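Sodium/sialic acid symporter SiaT (Proteus mirabilis, PDB 5NV9) couples the inward sodium gradient to uptake of the sialic acid N-acetylneuraminic acid, which the bacterium can use as an energy source. Local coordinates at residues G177-L189 with A334-S346. Numbering follows the deposited sequence.
Sequences GVIWTDVIQGLLL and AAIFAAAQSSISS. With NA (sodium ion), chain C; NA (sodium ion), chain B.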
loop_
_atom_site.group_PDB
_atom_site.type_symbol
_atom_site.label_atom_id
_atom_site.label_comp_id
_atom_site.label_asym_id
_atom_site.label_seq_id
_atom_site.Cartn_x
_atom_site.Cartn_y
_atom_site.Cartn_z
ATOM N N GLY A 177 6.179 -6.688 15.766
ATOM C CA GLY A 177 4.993 -7.455 15.601
ATOM C C GLY A 177 4.223 -7.218 14.322
ATOM O O GLY A 177 3.592 -8.132 13.805
ATOM N N VAL A 178 4.307 -5.993 13.799
ATOM C CA VAL A 178 3.689 -5.652 12.557
ATOM C C VAL A 178 4.458 -6.335 11.409
ATOM O O VAL A 178 3.871 -6.850 10.452
ATOM C CB VAL A 178 3.708 -4.125 12.344
ATOM C CG1 VAL A 178 3.310 -3.830 10.948
ATOM C CG2 VAL A 178 2.711 -3.452 13.267
ATOM N N ILE A 179 5.779 -6.348 11.521
ATOM C CA ILE A 179 6.595 -6.943 10.475
ATOM C C ILE A 179 6.449 -8.484 10.483
ATOM O O ILE A 179 6.227 -9.127 9.452
ATOM C CB ILE A 179 8.024 -6.519 10.657
ATOM C CG1 ILE A 179 8.182 -5.081 10.146
ATOM C CG2 ILE A 179 8.984 -7.487 9.947
ATOM C CD1 ILE A 179 9.534 -4.471 10.510
ATOM N N TRP A 180 6.516 -9.081 11.646
ATOM C CA TRP A 180 6.412 -10.561 11.685
ATOM C C TRP A 180 5.014 -11.122 11.352
ATOM O O TRP A 180 4.947 -12.114 10.618
ATOM C CB TRP A 180 6.968 -11.081 12.966
ATOM C CG TRP A 180 8.466 -10.966 13.053
ATOM C CD1 TRP A 180 9.147 -10.185 13.925
ATOM C CD2 TRP A 180 9.467 -11.643 12.266
ATOM N NE1 TRP A 180 10.484 -10.311 13.735
ATOM C CE2 TRP A 180 10.719 -11.198 12.730
ATOM C CE3 TRP A 180 9.430 -12.586 11.245
ATOM C CZ2 TRP A 180 11.912 -11.644 12.202
ATOM C CZ3 TRP A 180 10.609 -13.034 10.734
ATOM C CH2 TRP A 180 11.825 -12.593 11.218
ATOM N N THR A 181 3.932 -10.463 11.776
ATOM C CA THR A 181 2.626 -10.695 11.165
ATOM C C THR A 181 2.541 -10.502 9.628
ATOM O O THR A 181 1.875 -11.303 8.939
ATOM C CB THR A 181 1.473 -9.890 11.832
ATOM O OG1 THR A 181 1.753 -8.503 11.771
ATOM C CG2 THR A 181 1.271 -10.319 13.296
ATOM N N ASP A 182 3.161 -9.422 9.120
ATOM C CA ASP A 182 3.281 -9.173 7.692
ATOM C C ASP A 182 3.962 -10.314 6.944
ATOM O O ASP A 182 3.577 -10.591 5.821
ATOM C CB ASP A 182 4.071 -7.896 7.308
ATOM C CG ASP A 182 3.315 -6.615 7.516
ATOM O OD1 ASP A 182 2.102 -6.644 7.775
ATOM O OD2 ASP A 182 3.971 -5.512 7.444
ATOM N N VAL A 183 4.956 -10.954 7.551
ATOM C CA VAL A 183 5.707 -12.037 6.908
ATOM C C VAL A 183 4.781 -13.210 6.717
ATOM O O VAL A 183 4.750 -13.841 5.640
ATOM C CB VAL A 183 6.956 -12.465 7.722
ATOM C CG1 VAL A 183 7.618 -13.739 7.187
ATOM C CG2 VAL A 183 7.981 -11.346 7.793
ATOM N N ILE A 184 3.984 -13.489 7.735
ATOM C CA ILE A 184 3.064 -14.635 7.679
ATOM C C ILE A 184 1.968 -14.280 6.668
ATOM O O ILE A 184 1.552 -15.116 5.853
ATOM C CB ILE A 184 2.416 -14.926 9.067
ATOM C CG1 ILE A 184 3.478 -15.345 10.105
ATOM C CG2 ILE A 184 1.310 -15.993 8.953
ATOM C CD1 ILE A 184 2.998 -15.183 11.546
ATOM N N GLN A 185 1.475 -13.036 6.759
ATOM C CA GLN A 185 0.348 -12.627 5.915
ATOM C C GLN A 185 0.794 -12.505 4.500
ATOM O O GLN A 185 0.042 -12.861 3.630
ATOM C CB GLN A 185 -0.279 -11.324 6.387
ATOM C CG GLN A 185 -0.921 -11.462 7.753
ATOM C CD GLN A 185 -1.095 -10.168 8.447
ATOM O OE1 GLN A 185 -0.316 -9.210 8.240
ATOM N NE2 GLN A 185 -2.212 -10.067 9.210
ATOM N N GLY A 186 2.022 -12.027 4.292
ATOM C CA GLY A 186 2.618 -11.915 2.968
ATOM C C GLY A 186 2.769 -13.243 2.235
ATOM O O GLY A 186 2.515 -13.371 1.008
ATOM N N LEU A 187 3.181 -14.235 2.993
ATOM C CA LEU A 187 3.414 -15.535 2.418
ATOM C C LEU A 187 2.082 -16.252 2.275
ATOM O O LEU A 187 1.914 -17.011 1.363
ATOM C CB LEU A 187 4.424 -16.323 3.232
ATOM C CG LEU A 187 5.770 -15.628 3.299
ATOM C CD1 LEU A 187 6.663 -16.320 4.295
ATOM C CD2 LEU A 187 6.456 -15.583 1.947
ATOM N N LEU A 188 1.136 -15.977 3.160
ATOM C CA LEU A 188 -0.194 -16.569 3.077
ATOM C C LEU A 188 -0.980 -16.077 1.861
ATOM O O LEU A 188 -1.582 -16.849 1.185
ATOM C CB LEU A 188 -0.976 -16.280 4.407
ATOM C CG LEU A 188 -2.403 -16.817 4.478
ATOM C CD1 LEU A 188 -2.385 -18.353 4.313
ATOM C CD2 LEU A 188 -3.091 -16.467 5.799
ATOM N N LEU A 189 -0.989 -14.772 1.595
ATOM C CA LEU A 189 -1.668 -14.263 0.434
ATOM C C LEU A 189 -0.981 -14.725 -0.847
ATOM O O LEU A 189 -1.656 -14.968 -1.834
ATOM C CB LEU A 189 -1.842 -12.734 0.495
ATOM C CG LEU A 189 -0.597 -11.882 0.315
ATOM C CD1 LEU A 189 -0.275 -11.753 -1.205
ATOM C CD2 LEU A 189 -0.712 -10.533 0.942
ATOM N N ALA A 334 -8.878 -16.413 4.872
ATOM C CA ALA A 334 -7.851 -15.933 5.771
ATOM C C ALA A 334 -6.783 -15.162 4.981
ATOM O O ALA A 334 -6.249 -14.185 5.508
ATOM C CB ALA A 334 -7.240 -17.071 6.547
ATOM N N ALA A 335 -6.454 -15.611 3.741
ATOM C CA ALA A 335 -5.461 -14.926 2.894
ATOM C C ALA A 335 -5.909 -13.509 2.408
ATOM O O ALA A 335 -5.116 -12.624 2.276
ATOM C CB ALA A 335 -5.074 -15.801 1.703
ATOM N N ILE A 336 -7.190 -13.332 2.175
ATOM C CA ILE A 336 -7.776 -12.025 1.901
ATOM C C ILE A 336 -7.738 -11.151 3.155
ATOM O O ILE A 336 -7.364 -10.000 3.088
ATOM C CB ILE A 336 -9.232 -12.172 1.383
ATOM C CG1 ILE A 336 -9.232 -12.840 0.005
ATOM C CG2 ILE A 336 -9.959 -10.836 1.387
ATOM C CD1 ILE A 336 -10.636 -13.186 -0.512
ATOM N N PHE A 337 -8.148 -11.682 4.289
ATOM C CA PHE A 337 -7.864 -11.009 5.543
ATOM C C PHE A 337 -6.368 -10.646 5.648
ATOM O O PHE A 337 -6.026 -9.543 6.067
ATOM C CB PHE A 337 -8.247 -11.838 6.736
ATOM C CG PHE A 337 -9.686 -11.711 7.163
ATOM C CD1 PHE A 337 -10.728 -12.183 6.338
ATOM C CD2 PHE A 337 -9.994 -11.212 8.425
ATOM C CE1 PHE A 337 -12.037 -12.119 6.768
ATOM C CE2 PHE A 337 -11.320 -11.161 8.862
ATOM C CZ PHE A 337 -12.337 -11.623 8.049
ATOM N N ALA A 338 -5.489 -11.578 5.342
ATOM C CA ALA A 338 -4.067 -11.293 5.514
ATOM C C ALA A 338 -3.589 -10.144 4.577
ATOM O O ALA A 338 -2.720 -9.347 4.975
ATOM C CB ALA A 338 -3.221 -12.521 5.307
ATOM N N ALA A 339 -4.125 -10.070 3.338
ATOM C CA ALA A 339 -3.828 -8.932 2.417
ATOM C C ALA A 339 -4.279 -7.579 2.995
ATOM O O ALA A 339 -3.553 -6.579 2.947
ATOM C CB ALA A 339 -4.397 -9.160 1.033
ATOM N N ALA A 340 -5.479 -7.554 3.551
ATOM C CA ALA A 340 -6.041 -6.358 4.169
ATOM C C ALA A 340 -5.256 -5.923 5.431
ATOM O O ALA A 340 -4.779 -4.772 5.526
ATOM C CB ALA A 340 -7.457 -6.640 4.496
ATOM N N GLN A 341 -5.100 -6.851 6.383
ATOM C CA GLN A 341 -4.477 -6.596 7.665
ATOM C C GLN A 341 -2.992 -6.257 7.648
ATOM O O GLN A 341 -2.552 -5.463 8.429
ATOM C CB GLN A 341 -4.742 -7.772 8.595
ATOM C CG GLN A 341 -6.221 -7.856 8.964
ATOM C CD GLN A 341 -6.575 -9.047 9.832
ATOM O OE1 GLN A 341 -6.079 -10.159 9.627
ATOM N NE2 GLN A 341 -7.484 -8.822 10.816
ATOM N N SER A 342 -2.204 -6.866 6.776
ATOM C CA SER A 342 -0.864 -6.507 6.676
ATOM C C SER A 342 -0.712 -5.029 6.196
ATOM O O SER A 342 0.261 -4.403 6.471
ATOM C CB SER A 342 -0.143 -7.445 5.692
ATOM O OG SER A 342 -0.856 -7.537 4.468
ATOM N N SER A 343 -1.663 -4.524 5.443
ATOM C CA SER A 343 -1.617 -3.114 4.960
ATOM C C SER A 343 -2.147 -2.158 6.025
ATOM O O SER A 343 -1.540 -1.099 6.287
ATOM C CB SER A 343 -2.429 -3.010 3.644
ATOM O OG SER A 343 -1.724 -3.710 2.597
ATOM N N ILE A 344 -3.246 -2.575 6.677
ATOM C CA ILE A 344 -3.815 -1.810 7.779
ATOM C C ILE A 344 -2.812 -1.640 8.979
ATOM O O ILE A 344 -2.628 -0.507 9.531
ATOM C CB ILE A 344 -5.109 -2.399 8.289
ATOM C CG1 ILE A 344 -6.196 -2.282 7.222
ATOM C CG2 ILE A 344 -5.574 -1.714 9.570
ATOM C CD1 ILE A 344 -7.412 -3.094 7.578
ATOM N N SER A 345 -2.132 -2.713 9.331
ATOM C CA SER A 345 -1.270 -2.656 10.485
ATOM C C SER A 345 -0.094 -1.702 10.203
ATOM O O SER A 345 0.290 -0.894 11.068
ATOM C CB SER A 345 -0.778 -4.030 10.806
ATOM O OG SER A 345 0.108 -4.468 9.774
ATOM N N SER A 346 0.497 -1.800 9.006
ATOM C CA SER A 346 1.594 -0.955 8.630
ATOM C C SER A 346 1.231 0.513 8.534
ATOM O O SER A 346 2.068 1.369 8.849
ATOM C CB SER A 346 2.198 -1.337 7.254
ATOM O OG SER A 346 2.748 -2.612 7.289
HETATM NA NA NA C . 1.959 -4.523 8.095
HETATM NA NA NA B . -1.352 -6.058 2.665
#
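The Asp182 carboxylate and the Gln185 amide are the flat groups that helix 177-189 presents to helix 334-346. A sodium ion sits in the carboxylate plane, at its oxygen edge, held by OD1 at 2.1 Å and OD2 at 2.3 Å. Ser342 CB lies off one face, beyond Asp182 OD1 (3.2 Å), and Ser53 hydrogen-bonds to OD2. One face of the Gln185 amide looks over Ala338 O and Ser342 N; Thr181 O lies on the side of its opposite face. Tyr17 binds Gln185 NE2 and Gln341 OE1.

Ser342 O, Ser345 OG and Ser346 OG complete five protein ligand atoms at this Na3 site; Ser346 OG is also hydrogen-bonded to Thr57. Ser345 OG, between the backbone N and carbonyl carbon (chi1 68°), donates to Gln341 O while coordinating sodium. Ser342 OG likewise donates to Ala338 O at 2.6 Å. The second ion, at Na2, lies 2.4 Å from Ser342 OG and is also bound by Ala339, Ser343, Ala56 and Leu59.

Farther along, alanines admit close contact: Gln185 CB meets Ala338 CB at 3.4 Å, Leu189 CD2 meets Ala339 CB at 3.9 Å, and Leu188 packs its CG on Ala335 CB and its CD2 on Ala338 CB. The segment axes come within 8.2 Å, their N-to-C directions 134° apart, nearer antiparallel than parallel.

With no direct hydrogen bond between the segments, the polar link runs through the Na3 ion, whose charge the Asp182 carboxylate probably offsets. Ser342 serves both sites of this LeuT-fold symporter, its carbonyl O at Na3 and its OG at Na2.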